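Local coordinates for protein DnaJ homolog subfamily C member 10 (Mus musculus, PDB 3APQ) that acts in the endoplasmic reticulum as a disulfide reductase, helping proteins to fold correctly and misfolded ones to be degraded, at residues 3-16 with 51-65. Numbering follows the deposited sequence.
Unlike the reference sequence in segment 51-65: D59 (reference His).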
loop_
_atom_site.group_PDB
_atom_site.type_symbol
_atom_site.label_atom_id
_atom_site.label_comp_id
_atom_site.label_asym_id
_atom_site.label_seq_id
_atom_site.Cartn_x
_atom_site.Cartn_y
_atom_site.Cartn_z
ATOM N N ASN A 3 -13.025 4.435 -20.423
ATOM C CA ASN A 3 -13.269 3.578 -19.278
ATOM C C ASN A 3 -12.245 3.950 -18.233
ATOM O O ASN A 3 -11.343 4.760 -18.511
ATOM C CB ASN A 3 -13.144 2.082 -19.680
ATOM C CG ASN A 3 -11.783 1.737 -20.270
ATOM O OD1 ASN A 3 -10.761 1.793 -19.590
ATOM N ND2 ASN A 3 -11.781 1.345 -21.545
ATOM N N PHE A 4 -12.347 3.372 -17.032
ATOM C CA PHE A 4 -11.474 3.810 -15.955
ATOM C C PHE A 4 -10.002 3.588 -16.222
ATOM O O PHE A 4 -9.153 4.351 -15.738
ATOM C CB PHE A 4 -11.868 3.157 -14.606
ATOM C CG PHE A 4 -13.164 3.643 -14.033
ATOM C CD1 PHE A 4 -13.721 4.878 -14.418
ATOM C CD2 PHE A 4 -13.811 2.876 -13.056
ATOM C CE1 PHE A 4 -14.904 5.322 -13.878
ATOM C CE2 PHE A 4 -14.991 3.308 -12.497
ATOM C CZ PHE A 4 -15.551 4.551 -12.920
ATOM N N TYR A 5 -9.711 2.483 -16.911
ATOM C CA TYR A 5 -8.350 2.125 -17.284
ATOM C C TYR A 5 -7.733 3.146 -18.236
ATOM O O TYR A 5 -6.662 3.680 -17.975
ATOM C CB TYR A 5 -8.393 0.734 -17.927
ATOM C CG TYR A 5 -8.770 -0.322 -16.919
ATOM C CD1 TYR A 5 -7.900 -0.643 -15.901
ATOM C CD2 TYR A 5 -9.985 -0.979 -16.992
ATOM C CE1 TYR A 5 -8.236 -1.622 -14.947
ATOM C CE2 TYR A 5 -10.358 -1.949 -16.063
ATOM C CZ TYR A 5 -9.466 -2.269 -15.054
ATOM O OH TYR A 5 -9.801 -3.217 -14.131
ATOM N N SER A 6 -8.420 3.416 -19.349
ATOM C CA SER A 6 -7.890 4.372 -20.312
ATOM C C SER A 6 -7.859 5.784 -19.730
ATOM O O SER A 6 -6.956 6.558 -20.061
ATOM C CB SER A 6 -8.635 4.267 -21.642
ATOM O OG SER A 6 -10.002 4.613 -21.493
ATOM N N LEU A 7 -8.770 6.103 -18.796
ATOM C CA LEU A 7 -8.694 7.403 -18.131
ATOM C C LEU A 7 -7.375 7.552 -17.371
ATOM O O LEU A 7 -6.723 8.627 -17.374
ATOM C CB LEU A 7 -9.897 7.598 -17.209
ATOM C CG LEU A 7 -10.126 9.028 -16.690
ATOM C CD1 LEU A 7 -10.431 10.076 -17.806
ATOM C CD2 LEU A 7 -11.259 9.006 -15.615
ATOM N N LEU A 8 -6.961 6.484 -16.701
ATOM C CA LEU A 8 -5.674 6.522 -15.992
ATOM C C LEU A 8 -4.474 6.226 -16.892
ATOM O O LEU A 8 -3.333 6.403 -16.452
ATOM C CB LEU A 8 -5.669 5.527 -14.834
ATOM C CG LEU A 8 -6.703 5.854 -13.737
ATOM C CD1 LEU A 8 -6.712 4.827 -12.582
ATOM C CD2 LEU A 8 -6.553 7.278 -13.197
ATOM N N GLY A 9 -4.727 5.745 -18.112
ATOM C CA GLY A 9 -3.655 5.434 -19.090
ATOM C C GLY A 9 -2.980 4.102 -18.799
ATOM O O GLY A 9 -1.777 3.930 -19.097
ATOM N N VAL A 10 -3.711 3.153 -18.210
ATOM C CA VAL A 10 -3.119 1.847 -17.842
ATOM C C VAL A 10 -3.917 0.749 -18.494
ATOM O O VAL A 10 -5.070 0.994 -18.973
ATOM C CB VAL A 10 -3.083 1.547 -16.270
ATOM C CG1 VAL A 10 -2.215 2.577 -15.483
ATOM C CG2 VAL A 10 -4.495 1.481 -15.643
ATOM N N SER A 11 -3.306 -0.451 -18.514
ATOM C CA SER A 11 -3.987 -1.611 -19.005
ATOM C C SER A 11 -5.079 -2.183 -18.112
ATOM O O SER A 11 -4.999 -2.066 -16.899
ATOM C CB SER A 11 -2.961 -2.738 -19.133
ATOM O OG SER A 11 -3.403 -3.450 -20.176
ATOM N N LYS A 12 -6.052 -2.919 -18.696
ATOM C CA LYS A 12 -7.029 -3.622 -17.851
ATOM C C LYS A 12 -6.379 -4.627 -16.873
ATOM O O LYS A 12 -6.923 -4.924 -15.793
ATOM C CB LYS A 12 -8.123 -4.263 -18.727
ATOM C CG LYS A 12 -9.160 -5.047 -17.932
ATOM C CD LYS A 12 -10.441 -5.183 -18.767
ATOM C CE LYS A 12 -11.432 -6.168 -18.187
ATOM N NZ LYS A 12 -12.802 -5.828 -18.819
ATOM N N THR A 13 -5.201 -5.151 -17.222
ATOM C CA THR A 13 -4.527 -6.092 -16.329
ATOM C C THR A 13 -3.541 -5.424 -15.365
ATOM O O THR A 13 -2.740 -6.138 -14.769
ATOM C CB THR A 13 -3.751 -7.149 -17.146
ATOM O OG1 THR A 13 -2.828 -6.483 -18.033
ATOM C CG2 THR A 13 -4.724 -7.980 -17.922
ATOM N N ALA A 14 -3.535 -4.091 -15.255
ATOM C CA ALA A 14 -2.566 -3.411 -14.394
ATOM C C ALA A 14 -2.678 -3.883 -12.964
ATOM O O ALA A 14 -3.779 -4.189 -12.539
ATOM C CB ALA A 14 -2.741 -1.860 -14.425
ATOM N N SER A 15 -1.552 -3.975 -12.242
ATOM C CA SER A 15 -1.584 -4.256 -10.800
ATOM C C SER A 15 -2.103 -3.004 -10.024
ATOM O O SER A 15 -2.142 -1.917 -10.565
ATOM C CB SER A 15 -0.171 -4.543 -10.304
ATOM O OG SER A 15 0.686 -3.421 -10.497
ATOM N N SER A 16 -2.388 -3.170 -8.721
ATOM C CA SER A 16 -2.802 -2.005 -7.875
ATOM C C SER A 16 -1.668 -1.020 -7.803
ATOM O O SER A 16 -1.893 0.205 -7.844
ATOM C CB SER A 16 -3.174 -2.486 -6.467
ATOM O OG SER A 16 -4.309 -3.372 -6.568
ATOM N N ALA A 51 -12.447 7.197 -10.674
ATOM C CA ALA A 51 -11.782 6.026 -11.332
ATOM C C ALA A 51 -10.830 5.290 -10.389
ATOM O O ALA A 51 -10.955 4.071 -10.175
ATOM C CB ALA A 51 -11.054 6.458 -12.591
ATOM N N TYR A 52 -9.859 6.024 -9.857
ATOM C CA TYR A 52 -8.907 5.460 -8.904
ATOM C C TYR A 52 -9.617 4.797 -7.716
ATOM O O TYR A 52 -9.241 3.698 -7.288
ATOM C CB TYR A 52 -7.835 6.489 -8.422
ATOM C CG TYR A 52 -7.008 5.889 -7.334
ATOM C CD1 TYR A 52 -6.137 4.803 -7.612
ATOM C CD2 TYR A 52 -7.115 6.347 -5.997
ATOM C CE1 TYR A 52 -5.389 4.169 -6.563
ATOM C CE2 TYR A 52 -6.361 5.748 -4.966
ATOM C CZ TYR A 52 -5.516 4.664 -5.259
ATOM O OH TYR A 52 -4.829 4.057 -4.241
ATOM N N GLU A 53 -10.632 5.437 -7.144
ATOM C CA GLU A 53 -11.259 4.817 -5.963
ATOM C C GLU A 53 -11.991 3.506 -6.265
ATOM O O GLU A 53 -12.183 2.647 -5.387
ATOM C CB GLU A 53 -12.128 5.806 -5.185
ATOM C CG GLU A 53 -11.285 7.012 -4.727
ATOM C CD GLU A 53 -11.819 7.739 -3.531
ATOM O OE1 GLU A 53 -13.059 7.936 -3.429
ATOM O OE2 GLU A 53 -10.968 8.123 -2.685
ATOM N N VAL A 54 -12.410 3.335 -7.507
ATOM C CA VAL A 54 -13.054 2.071 -7.845
ATOM C C VAL A 54 -11.959 0.996 -8.120
ATOM O O VAL A 54 -11.990 -0.116 -7.562
ATOM C CB VAL A 54 -14.049 2.221 -9.011
ATOM C CG1 VAL A 54 -14.372 0.805 -9.626
ATOM C CG2 VAL A 54 -15.321 2.964 -8.516
ATOM N N LEU A 55 -10.966 1.363 -8.898
ATOM C CA LEU A 55 -9.957 0.395 -9.338
ATOM C C LEU A 55 -9.083 -0.028 -8.165
ATOM O O LEU A 55 -8.617 -1.151 -8.138
ATOM C CB LEU A 55 -9.125 0.961 -10.471
ATOM C CG LEU A 55 -9.827 1.233 -11.786
ATOM C CD1 LEU A 55 -8.745 1.731 -12.775
ATOM C CD2 LEU A 55 -10.552 -0.036 -12.281
ATOM N N LYS A 56 -8.890 0.851 -7.183
ATOM C CA LYS A 56 -8.059 0.508 -6.022
ATOM C C LYS A 56 -8.625 -0.580 -5.143
ATOM O O LYS A 56 -7.894 -1.161 -4.374
ATOM C CB LYS A 56 -7.765 1.750 -5.116
ATOM C CG LYS A 56 -8.912 2.167 -4.211
ATOM C CD LYS A 56 -8.476 3.330 -3.297
ATOM C CE LYS A 56 -9.216 3.385 -1.966
ATOM N NZ LYS A 56 -8.998 2.255 -0.985
ATOM N N ASP A 57 -9.913 -0.851 -5.222
ATOM C CA ASP A 57 -10.521 -1.793 -4.301
ATOM C C ASP A 57 -10.817 -3.079 -5.056
ATOM O O ASP A 57 -11.472 -3.037 -6.104
ATOM C CB ASP A 57 -11.818 -1.180 -3.803
ATOM C CG ASP A 57 -12.604 -2.110 -2.909
ATOM O OD1 ASP A 57 -12.628 -1.820 -1.707
ATOM O OD2 ASP A 57 -13.200 -3.109 -3.368
ATOM N N GLU A 58 -10.358 -4.220 -4.545
ATOM C CA GLU A 58 -10.543 -5.470 -5.313
ATOM C C GLU A 58 -11.993 -5.805 -5.658
ATOM O O GLU A 58 -12.273 -6.176 -6.810
ATOM C CB GLU A 58 -9.896 -6.691 -4.666
ATOM C CG GLU A 58 -10.408 -8.002 -5.358
ATOM C CD GLU A 58 -9.773 -9.263 -4.831
ATOM O OE1 GLU A 58 -10.080 -9.638 -3.671
ATOM O OE2 GLU A 58 -8.980 -9.880 -5.586
ATOM N N ASP A 59 -12.901 -5.680 -4.684
ATOM C CA ASP A 59 -14.315 -5.976 -4.930
ATOM C C ASP A 59 -14.933 -5.050 -5.972
ATOM O O ASP A 59 -15.682 -5.479 -6.854
ATOM C CB ASP A 59 -15.132 -5.871 -3.629
ATOM C CG ASP A 59 -14.936 -7.057 -2.738
ATOM O OD1 ASP A 59 -15.881 -7.882 -2.652
ATOM O OD2 ASP A 59 -13.837 -7.186 -2.140
ATOM N N LEU A 60 -14.649 -3.756 -5.823
ATOM C CA LEU A 60 -15.225 -2.736 -6.703
ATOM C C LEU A 60 -14.655 -2.856 -8.119
ATOM O O LEU A 60 -15.382 -2.674 -9.122
ATOM C CB LEU A 60 -14.959 -1.336 -6.129
ATOM C CG LEU A 60 -15.424 -0.960 -4.691
ATOM C CD1 LEU A 60 -15.207 0.529 -4.391
ATOM C CD2 LEU A 60 -16.870 -1.376 -4.423
ATOM N N ARG A 61 -13.342 -3.110 -8.214
ATOM C CA ARG A 61 -12.737 -3.347 -9.542
ATOM C C ARG A 61 -13.357 -4.585 -10.230
ATOM O O ARG A 61 -13.592 -4.588 -11.438
ATOM C CB ARG A 61 -11.229 -3.588 -9.397
ATOM C CG ARG A 61 -10.502 -3.625 -10.749
ATOM C CD ARG A 61 -8.992 -3.644 -10.498
ATOM N NE ARG A 61 -8.296 -3.797 -11.785
ATOM C CZ ARG A 61 -6.996 -4.050 -11.895
ATOM N NH1 ARG A 61 -6.223 -4.214 -10.804
ATOM N NH2 ARG A 61 -6.468 -4.187 -13.098
ATOM N N LYS A 62 -13.555 -5.660 -9.470
ATOM C CA LYS A 62 -14.128 -6.891 -10.051
ATOM C C LYS A 62 -15.516 -6.626 -10.642
ATOM O O LYS A 62 -15.862 -7.068 -11.756
ATOM C CB LYS A 62 -14.233 -7.900 -8.937
ATOM C CG LYS A 62 -14.692 -9.327 -9.362
ATOM C CD LYS A 62 -14.346 -10.324 -8.226
ATOM C CE LYS A 62 -12.972 -9.994 -7.606
ATOM N NZ LYS A 62 -12.741 -10.631 -6.241
ATOM N N LYS A 63 -16.298 -5.899 -9.864
ATOM C CA LYS A 63 -17.630 -5.485 -10.262
ATOM C C LYS A 63 -17.565 -4.606 -11.523
ATOM O O LYS A 63 -18.283 -4.855 -12.467
ATOM C CB LYS A 63 -18.288 -4.724 -9.119
ATOM C CG LYS A 63 -19.809 -4.732 -9.188
ATOM C CD LYS A 63 -20.455 -3.861 -8.083
ATOM C CE LYS A 63 -21.955 -3.676 -8.376
ATOM N NZ LYS A 63 -22.643 -2.788 -7.375
ATOM N N TYR A 64 -16.671 -3.610 -11.524
ATOM C CA TYR A 64 -16.470 -2.744 -12.685
ATOM C C TYR A 64 -16.054 -3.522 -13.929
ATOM O O TYR A 64 -16.534 -3.245 -15.025
ATOM C CB TYR A 64 -15.405 -1.661 -12.368
ATOM C CG TYR A 64 -15.153 -0.728 -13.534
ATOM C CD1 TYR A 64 -16.092 0.274 -13.853
ATOM C CD2 TYR A 64 -14.017 -0.864 -14.351
ATOM C CE1 TYR A 64 -15.909 1.147 -14.929
ATOM C CE2 TYR A 64 -13.798 0.033 -15.452
ATOM C CZ TYR A 64 -14.766 1.021 -15.728
ATOM O OH TYR A 64 -14.632 1.962 -16.742
ATOM N N ASP A 65 -15.118 -4.463 -13.753
ATOM C CA ASP A 65 -14.652 -5.313 -14.859
ATOM C C ASP A 65 -15.769 -6.071 -15.470
ATOM O O ASP A 65 -15.865 -6.158 -16.701
ATOM C CB ASP A 65 -13.562 -6.263 -14.376
ATOM C CG ASP A 65 -12.252 -5.557 -14.213
ATOM O OD1 ASP A 65 -12.162 -4.416 -14.724
ATOM O OD2 ASP A 65 -11.293 -6.137 -13.623
HETATM O O HOH W 1 -8.793 -6.452 -14.324
HETATM O O HOH W 2 -6.560 -3.093 -8.162
#
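F4 and Y64 form an offset stack, their ring centroids 4.2 Å apart and their planes 12° from parallel. The other face of the F4 ring rests on A51, whose CA lies over its centre. V54 and L55 complete the hole that receives F4 as a knob. Y64 is also held at its hydroxyl, where F4 N donates to Y64 OH at 2.7 Å. This bond ties the first turn of helix 4-8 to the hydroxyl end of the tyrosine that the F4 ring stacks on.

R61 is the polar counterpart. With CG anti to the backbone N (chi1 -171°) and the chain extended to NE, its guanidinium reaches the loop after helix 4-8. R61 NH1 and R61 NH2 both grip A14 O, NH2 at 2.7 Å in the carbonyl plane on a lone pair. R61 NH2 also donates to K12 O at 2.8 Å, from above the plane of the K12 carbonyl. R61 NE meets Y5 OH almost straight, at 2.8 Å and 170°. Y5 OH in turn donates to D65 OD1 at 2.7 Å, on that oxygen's syn lone pair. Two bonds thus hold the hydroxyl, while L55 CD2 packs against the Y5 ring off-centre. A leucine in place of R61 would probably leave the carbonyls of K12 and A14 without these donors and let the loop shift. One water joins K12 O to D65 OD2, and another links R61 NH1, L55 O and S16 OG.

The contact fastens helix 4-8 and its following loop to the end of helix 41-55 and to helix 58-67 within the J domain, the domain type that engages Hsp70 partners. L7 and L8 extend the packing to I48, and R61 also touches I19 of helix 16-30.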